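Local coordinates for protein DNA photolyase (Agrobacterium tumefaciens, PDB 4U63) that repairs ultraviolet-induced cyclobutane pyrimidine dimers in DNA, probably using light energy passed from a methenyltetrahydrofolate antenna to its FAD cofactor, at residues L43-P55 with A185-P198. Sequence-based numbering, arbitrary orientation. Where two conformers were deposited one is given.
With SO4 (sulfate ion), chain L.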
ATOM      1  N   LEU A  43      18.338  -8.369   9.822  1.00 22.71           N
ATOM      2  CA  LEU A  43      18.335  -9.660  10.523  1.00 22.89           C
ATOM      3  C   LEU A  43      19.615 -10.459  10.228  1.00 20.85           C
ATOM      4  O   LEU A  43      20.215 -11.034  11.136  1.00 23.10           O
ATOM      5  CB  LEU A  43      17.103 -10.471  10.152  1.00 22.56           C
ATOM      6  CG  LEU A  43      16.921 -11.801  10.881  1.00 23.66           C
ATOM      7  CD1 LEU A  43      16.763 -11.616  12.378  1.00 24.47           C
ATOM      8  CD2 LEU A  43      15.715 -12.520  10.315  1.00 21.40           C
ATOM      9  N   LEU A  44      20.029 -10.482   8.966  1.00 21.73           N
ATOM     10  CA  LEU A  44      21.289 -11.144   8.587  1.00 23.44           C
ATOM     11  C   LEU A  44      22.497 -10.519   9.274  1.00 24.00           C
ATOM     12  O   LEU A  44      23.409 -11.229   9.702  1.00 24.52           O
ATOM     13  CB  LEU A  44      21.464 -11.150   7.068  1.00 23.50           C
ATOM     14  CG  LEU A  44      20.459 -12.049   6.330  1.00 26.81           C
ATOM     15  CD1 LEU A  44      20.534 -11.818   4.830  1.00 31.04           C
ATOM     16  CD2 LEU A  44      20.662 -13.525   6.645  1.00 27.43           C
ATOM     17  N   ALA A  45      22.499  -9.191   9.393  1.00 24.40           N
ATOM     18  CA  ALA A  45      23.530  -8.495  10.164  1.00 24.91           C
ATOM     19  C   ALA A  45      23.555  -8.950  11.626  1.00 24.08           C
ATOM     20  O   ALA A  45      24.628  -9.149  12.206  1.00 24.69           O
ATOM     21  CB  ALA A  45      23.322  -6.990  10.091  1.00 24.80           C
ATOM     22  N   ALA A  46      22.371  -9.108  12.221  1.00 25.14           N
ATOM     23  CA  ALA A  46      22.266  -9.591  13.603  1.00 24.78           C
ATOM     24  C   ALA A  46      22.845 -11.011  13.742  1.00 24.10           C
ATOM     25  O   ALA A  46      23.521 -11.326  14.727  1.00 23.20           O
ATOM     26  CB  ALA A  46      20.821  -9.547  14.079  1.00 24.51           C
ATOM     27  N   VAL A  47      22.591 -11.857  12.750  1.00 25.20           N
ATOM     28  CA  VAL A  47      23.141 -13.218  12.753  1.00 27.02           C
ATOM     29  C   VAL A  47      24.666 -13.163  12.620  1.00 28.16           C
ATOM     30  O   VAL A  47      25.381 -13.861  13.342  1.00 27.90           O
ATOM     31  CB  VAL A  47      22.511 -14.091  11.645  1.00 27.88           C
ATOM     32  CG1 VAL A  47      23.224 -15.438  11.517  1.00 29.43           C
ATOM     33  CG2 VAL A  47      21.042 -14.316  11.944  1.00 29.74           C
ATOM     34  N   GLU A  48      25.161 -12.312  11.722  1.00 26.39           N
ATOM     35  CA  GLU A  48      26.605 -12.168  11.513  1.00 29.84           C
ATOM     36  C   GLU A  48      27.296 -11.620  12.760  1.00 29.76           C
ATOM     37  O   GLU A  48      28.419 -12.015  13.087  1.00 31.18           O
ATOM     38  CB  GLU A  48      26.887 -11.260  10.310  1.00 33.27           C
ATOM     39  CG  GLU A  48      28.363 -11.109   9.952  1.00 39.71           C
ATOM     40  CD  GLU A  48      29.055 -12.428   9.637  1.00 47.07           C
ATOM     41  OE1 GLU A  48      28.420 -13.323   9.045  1.00 52.23           O
ATOM     42  OE2 GLU A  48      30.248 -12.568   9.977  1.00 58.09           O
ATOM     43  N   HIS A  49      26.610 -10.709  13.445  1.00 29.06           N
ATOM     44  CA  HIS A  49      27.080 -10.130  14.705  1.00 28.44           C
ATOM     45  C   HIS A  49      27.392 -11.196  15.767  1.00 30.21           C
ATOM     46  O   HIS A  49      28.324 -11.042  16.554  1.00 32.62           O
ATOM     47  CB  HIS A  49      26.004  -9.163  15.212  1.00 27.13           C
ATOM     48  CG  HIS A  49      26.301  -8.535  16.535  1.00 27.53           C
ATOM     49  ND1 HIS A  49      26.127  -9.196  17.732  1.00 27.65           N
ATOM     50  CD2 HIS A  49      26.730  -7.290  16.849  1.00 28.83           C
ATOM     51  CE1 HIS A  49      26.449  -8.387  18.725  1.00 28.70           C
ATOM     52  NE2 HIS A  49      26.822  -7.228  18.216  1.00 28.77           N
ATOM     53  N   GLY A  50      26.606 -12.271  15.790  1.00 27.68           N
ATOM     54  CA  GLY A  50      26.755 -13.299  16.809  1.00 30.19           C
ATOM     55  C   GLY A  50      26.033 -12.913  18.083  1.00 30.25           C
ATOM     56  O   GLY A  50      25.466 -11.814  18.194  1.00 28.56           O
ATOM     57  N   GLY A  51      26.045 -13.827  19.045  1.00 30.37           N
ATOM     58  CA  GLY A  51      25.358 -13.619  20.311  1.00 31.79           C
ATOM     59  C   GLY A  51      23.844 -13.666  20.175  1.00 29.50           C
ATOM     60  O   GLY A  51      23.322 -13.878  19.076  1.00 29.60           O
ATOM     61  N   PRO A  52      23.123 -13.474  21.298  1.00 29.19           N
ATOM     62  CA  PRO A  52      21.664 -13.499  21.281  1.00 28.22           C
ATOM     63  C   PRO A  52      21.029 -12.431  20.395  1.00 25.88           C
ATOM     64  O   PRO A  52      21.463 -11.276  20.400  1.00 28.67           O
ATOM     65  CB  PRO A  52      21.293 -13.254  22.746  1.00 29.74           C
ATOM     66  CG  PRO A  52      22.468 -13.740  23.514  1.00 32.33           C
ATOM     67  CD  PRO A  52      23.643 -13.352  22.674  1.00 31.52           C
ATOM     68  N   VAL A  53      20.013 -12.838  19.640  1.00 25.42           N
ATOM     69  CA  VAL A  53      19.246 -11.939  18.793  1.00 24.95           C
ATOM     70  C   VAL A  53      17.943 -11.630  19.523  1.00 24.50           C
ATOM     71  O   VAL A  53      17.223 -12.547  19.939  1.00 26.28           O
ATOM     72  CB  VAL A  53      18.968 -12.559  17.408  1.00 25.35           C
ATOM     73  CG1 VAL A  53      18.161 -11.598  16.535  1.00 26.86           C
ATOM     74  CG2 VAL A  53      20.275 -12.929  16.719  1.00 24.70           C
ATOM     75  N   ILE A  54      17.654 -10.342  19.680  1.00 23.59           N
ATOM     76  CA  ILE A  54      16.469  -9.871  20.389  1.00 24.49           C
ATOM     77  C   ILE A  54      15.564  -9.108  19.411  1.00 24.44           C
ATOM     78  O   ILE A  54      15.732  -7.894  19.227  1.00 23.01           O
ATOM     79  CB  ILE A  54      16.835  -8.937  21.566  1.00 27.29           C
ATOM     80  CG1 ILE A  54      17.996  -9.502  22.407  1.00 30.64           C
ATOM     81  CG2 ILE A  54      15.602  -8.663  22.428  1.00 29.33           C
ATOM     82  CD1 ILE A  54      17.715 -10.821  23.082  1.00 34.16           C
ATOM     83  N   PRO A  55      14.612  -9.811  18.771  1.00 24.24           N
ATOM     84  CA  PRO A  55      13.661  -9.129  17.897  1.00 22.22           C
ATOM     85  C   PRO A  55      12.606  -8.375  18.694  1.00 24.26           C
ATOM     86  O   PRO A  55      12.051  -8.923  19.650  1.00 25.84           O
ATOM     87  CB  PRO A  55      13.016 -10.277  17.114  1.00 25.02           C
ATOM     88  CG  PRO A  55      13.960 -11.406  17.246  1.00 25.73           C
ATOM     89  CD  PRO A  55      14.486 -11.267  18.632  1.00 25.06           C
ATOM     90  N   ALA A 185      18.488 -12.566  -0.446  1.00 32.13           N
ATOM     91  CA  ALA A 185      19.206 -13.419   0.502  1.00 32.19           C
ATOM     92  C   ALA A 185      18.256 -14.385   1.209  1.00 32.11           C
ATOM     93  O   ALA A 185      17.095 -14.055   1.480  1.00 30.55           O
ATOM     94  CB  ALA A 185      19.937 -12.571   1.520  1.00 32.94           C
ATOM     95  N   ASP A 186      18.758 -15.578   1.507  1.00 30.89           N
ATOM     96  CA  ASP A 186      17.981 -16.585   2.223  1.00 30.53           C
ATOM     97  C   ASP A 186      17.663 -16.130   3.646  1.00 27.17           C
ATOM     98  O   ASP A 186      18.433 -15.380   4.244  1.00 28.19           O
ATOM     99  CB  ASP A 186      18.749 -17.905   2.323  1.00 34.39           C
ATOM    100  CG  ASP A 186      18.903 -18.611   0.993  1.00 39.30           C
ATOM    101  OD1 ASP A 186      18.252 -18.227  -0.007  1.00 42.65           O
ATOM    102  OD2 ASP A 186      19.688 -19.574   0.955  1.00 42.79           O
ATOM    103  N   PRO A 187      16.534 -16.598   4.200  1.00 27.01           N
ATOM    104  CA  PRO A 187      16.261 -16.334   5.601  1.00 28.57           C
ATOM    105  C   PRO A 187      17.150 -17.201   6.503  1.00 28.60           C
ATOM    106  O   PRO A 187      17.507 -18.316   6.122  1.00 34.05           O
ATOM    107  CB  PRO A 187      14.796 -16.747   5.755  1.00 27.47           C
ATOM    108  CG  PRO A 187      14.612 -17.833   4.733  1.00 29.31           C
ATOM    109  CD  PRO A 187      15.487 -17.443   3.579  1.00 30.71           C
ATOM    110  N   PRO A 188      17.513 -16.695   7.689  1.00 27.81           N
ATOM    111  CA  PRO A 188      18.207 -17.562   8.640  1.00 29.06           C
ATOM    112  C   PRO A 188      17.235 -18.619   9.153  1.00 31.58           C
ATOM    113  O   PRO A 188      16.071 -18.306   9.422  1.00 33.98           O
ATOM    114  CB  PRO A 188      18.613 -16.601   9.762  1.00 30.93           C
ATOM    115  CG  PRO A 188      17.613 -15.502   9.701  1.00 26.29           C
ATOM    116  CD  PRO A 188      17.229 -15.359   8.253  1.00 24.99           C
ATOM    117  N   LYS A 189      17.715 -19.851   9.283  0.50 32.75           N
ATOM    118  CA  LYS A 189      16.893 -20.970   9.752  0.50 34.35           C
ATOM    119  C   LYS A 189      16.936 -21.145  11.275  0.50 33.81           C
ATOM    120  O   LYS A 189      16.070 -21.806  11.852  0.50 35.29           O
ATOM    121  CB  LYS A 189      17.336 -22.254   9.051  0.50 36.69           C
ATOM    122  CG  LYS A 189      17.214 -22.179   7.534  0.50 45.78           C
ATOM    123  CD  LYS A 189      17.768 -23.415   6.841  0.50 54.21           C
ATOM    124  CE  LYS A 189      19.138 -23.168   6.224  0.50 61.17           C
ATOM    125  NZ  LYS A 189      20.236 -23.060   7.221  0.50 60.27           N
ATOM    126  N   SER A 190      17.934 -20.545  11.918  1.00 31.41           N
ATOM    127  CA  SER A 190      18.058 -20.582  13.366  1.00 28.40           C
ATOM    128  C   SER A 190      18.560 -19.225  13.854  1.00 28.92           C
ATOM    129  O   SER A 190      19.348 -18.563  13.177  1.00 31.43           O
ATOM    130  CB  SER A 190      18.993 -21.711  13.806  1.00 34.09           C
ATOM    131  OG  SER A 190      20.341 -21.409  13.501  1.00 42.14           O
ATOM    132  N   LEU A 191      18.067 -18.816  15.019  1.00 28.77           N
ATOM    133  CA  LEU A 191      18.505 -17.590  15.680  1.00 27.81           C
ATOM    134  C   LEU A 191      18.926 -17.947  17.093  1.00 30.30           C
ATOM    135  O   LEU A 191      18.275 -18.755  17.763  1.00 32.45           O
ATOM    136  CB  LEU A 191      17.393 -16.543  15.717  1.00 26.60           C
ATOM    137  CG  LEU A 191      16.871 -16.032  14.374  1.00 28.23           C
ATOM    138  CD1 LEU A 191      15.621 -15.190  14.585  1.00 31.97           C
ATOM    139  CD2 LEU A 191      17.935 -15.244  13.625  1.00 30.82           C
ATOM    140  N   THR A 192      20.026 -17.356  17.531  1.00 29.75           N
ATOM    141  CA  THR A 192      20.523 -17.551  18.885  1.00 30.67           C
ATOM    142  C   THR A 192      19.638 -16.747  19.836  1.00 30.91           C
ATOM    143  O   THR A 192      19.365 -15.579  19.595  1.00 30.73           O
ATOM    144  CB  THR A 192      21.990 -17.092  19.002  1.00 32.25           C
ATOM    145  OG1 THR A 192      22.791 -17.888  18.130  1.00 33.00           O
ATOM    146  CG2 THR A 192      22.524 -17.253  20.420  1.00 28.89           C
ATOM    147  N   ALA A 193      19.194 -17.402  20.906  1.00 29.28           N
ATOM    148  CA  ALA A 193      18.293 -16.808  21.880  1.00 32.85           C
ATOM    149  C   ALA A 193      19.038 -16.468  23.152  1.00 31.27           C
ATOM    150  O   ALA A 193      19.991 -17.162  23.517  1.00 31.60           O
ATOM    151  CB  ALA A 193      17.174 -17.781  22.207  1.00 36.75           C
ATOM    152  N   PRO A 194      18.591 -15.418  23.861  1.00 30.99           N
ATOM    153  CA  PRO A 194      19.141 -15.148  25.176  1.00 31.29           C
ATOM    154  C   PRO A 194      18.655 -16.214  26.151  1.00 34.89           C
ATOM    155  O   PRO A 194      17.618 -16.847  25.905  1.00 35.05           O
ATOM    156  CB  PRO A 194      18.532 -13.792  25.528  1.00 32.50           C
ATOM    157  CG  PRO A 194      17.208 -13.818  24.851  1.00 33.63           C
ATOM    158  CD  PRO A 194      17.473 -14.511  23.546  1.00 33.25           C
ATOM    159  N   LYS A 195      19.397 -16.423  27.232  1.00 38.28           N
ATOM    160  CA  LYS A 195      18.990 -17.376  28.265  1.00 43.91           C
ATOM    161  C   LYS A 195      17.664 -16.939  28.898  1.00 44.65           C
ATOM    162  O   LYS A 195      16.797 -17.775  29.172  1.00 44.55           O
ATOM    163  CB  LYS A 195      20.072 -17.508  29.340  1.00 52.28           C
ATOM    164  CG  LYS A 195      19.759 -18.549  30.410  1.00 61.29           C
ATOM    165  CD  LYS A 195      20.764 -18.515  31.554  1.00 67.58           C
ATOM    166  CE  LYS A 195      20.231 -19.230  32.791  1.00 74.60           C
ATOM    167  NZ  LYS A 195      19.171 -18.451  33.498  1.00 76.21           N
ATOM    168  N   VAL A 196      17.527 -15.630  29.122  1.00 40.57           N
ATOM    169  CA  VAL A 196      16.312 -15.032  29.675  1.00 42.12           C
ATOM    170  C   VAL A 196      15.765 -14.004  28.676  1.00 38.07           C
ATOM    171  O   VAL A 196      16.483 -13.096  28.270  1.00 37.39           O
ATOM    172  CB  VAL A 196      16.600 -14.339  31.028  1.00 44.51           C
ATOM    173  CG1 VAL A 196      15.330 -13.728  31.615  1.00 44.79           C
ATOM    174  CG2 VAL A 196      17.213 -15.324  32.017  1.00 47.37           C
ATOM    175  N   TRP A 197      14.501 -14.152  28.281  1.00 36.84           N
ATOM    176  CA  TRP A 197      13.861 -13.205  27.353  1.00 34.54           C
ATOM    177  C   TRP A 197      13.311 -11.991  28.107  1.00 33.45           C
ATOM    178  O   TRP A 197      12.738 -12.149  29.181  1.00 34.62           O
ATOM    179  CB  TRP A 197      12.720 -13.871  26.576  1.00 35.00           C
ATOM    180  CG  TRP A 197      13.187 -14.649  25.404  1.00 36.07           C
ATOM    181  CD1 TRP A 197      13.392 -15.996  25.339  1.00 33.85           C
ATOM    182  CD2 TRP A 197      13.517 -14.130  24.118  1.00 32.59           C
ATOM    183  NE1 TRP A 197      13.832 -16.346  24.086  1.00 35.16           N
ATOM    184  CE2 TRP A 197      13.916 -15.219  23.316  1.00 32.23           C
ATOM    185  CE3 TRP A 197      13.511 -12.848  23.563  1.00 34.85           C
ATOM    186  CZ2 TRP A 197      14.309 -15.063  21.985  1.00 32.31           C
ATOM    187  CZ3 TRP A 197      13.903 -12.690  22.242  1.00 31.79           C
ATOM    188  CH2 TRP A 197      14.299 -13.792  21.468  1.00 31.18           C
ATOM    189  N   PRO A 198      13.483 -10.773  27.548  1.00 34.12           N
ATOM    190  CA  PRO A 198      12.763  -9.636  28.118  1.00 34.20           C
ATOM    191  C   PRO A 198      11.262  -9.863  28.043  1.00 33.95           C
ATOM    192  O   PRO A 198      10.789 -10.580  27.157  1.00 33.23           O
ATOM    193  CB  PRO A 198      13.170  -8.463  27.212  1.00 35.64           C
ATOM    194  CG  PRO A 198      14.469  -8.875  26.629  1.00 35.80           C
ATOM    195  CD  PRO A 198      14.362 -10.358  26.441  1.00 35.45           C
TER
HETATM  196  S   SO4 L1011      28.455 -16.405  19.079  0.50 44.33           S
HETATM  197  O1  SO4 L1011      29.140 -17.685  18.784  0.50 47.36           O
HETATM  198  O2  SO4 L1011      28.362 -16.238  20.536  0.50 46.63           O
HETATM  199  O3  SO4 L1011      29.221 -15.279  18.498  0.50 41.83           O
HETATM  200  O4  SO4 L1011      27.095 -16.452  18.524  0.50 40.80           O
HETATM  201  O   HOH W   1      24.741 -16.410  17.570  1.00 43.04           O
HETATM  202  O   HOH W   2      16.390 -15.101  19.106  1.00 29.47           O
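One direct hydrogen bond joins the backbones: Val53 N donates to Thr192 O at 2.8 Å, nearly straight (177° at the hydrogen) but tilted 29° from the carbonyl plane. A water donating to both Thr192 O and Val53 O gives the threonine carbonyl a second donor and bridges the two segments beside the direct bond.

Apolar contacts make up most of the rest. On the helix, Leu43 has CG anti to its backbone nitrogen (chi1 -176°), which carries CG toward Pro188, its CD2 lying 3.6 Å from Pro188 CG and its CD1 meeting Leu191 CD2. Val47 CG2 meets the same Leu191 methyl at 3.7 Å, the two side chains crossing at about a right angle. Leu44 CD1 presses on Ala185 CB at 3.4 Å, tighter than usual for two carbons.

Past the turn, Ile54 CD1 lies against Pro194 CG (3.5 Å). Pro194 CD sits over one face of the Trp197 indole, offset toward its rim, while Pro55 CD meets the ring edge in plane.

The irregular 185-198 segment thus covers helix 41-49 and the start of strand 53-59, the crossover and second strand of a beta-alpha-beta unit in the Rossmann-like domain characteristic of photolyases, and ends with Pro198 against helix 99-110.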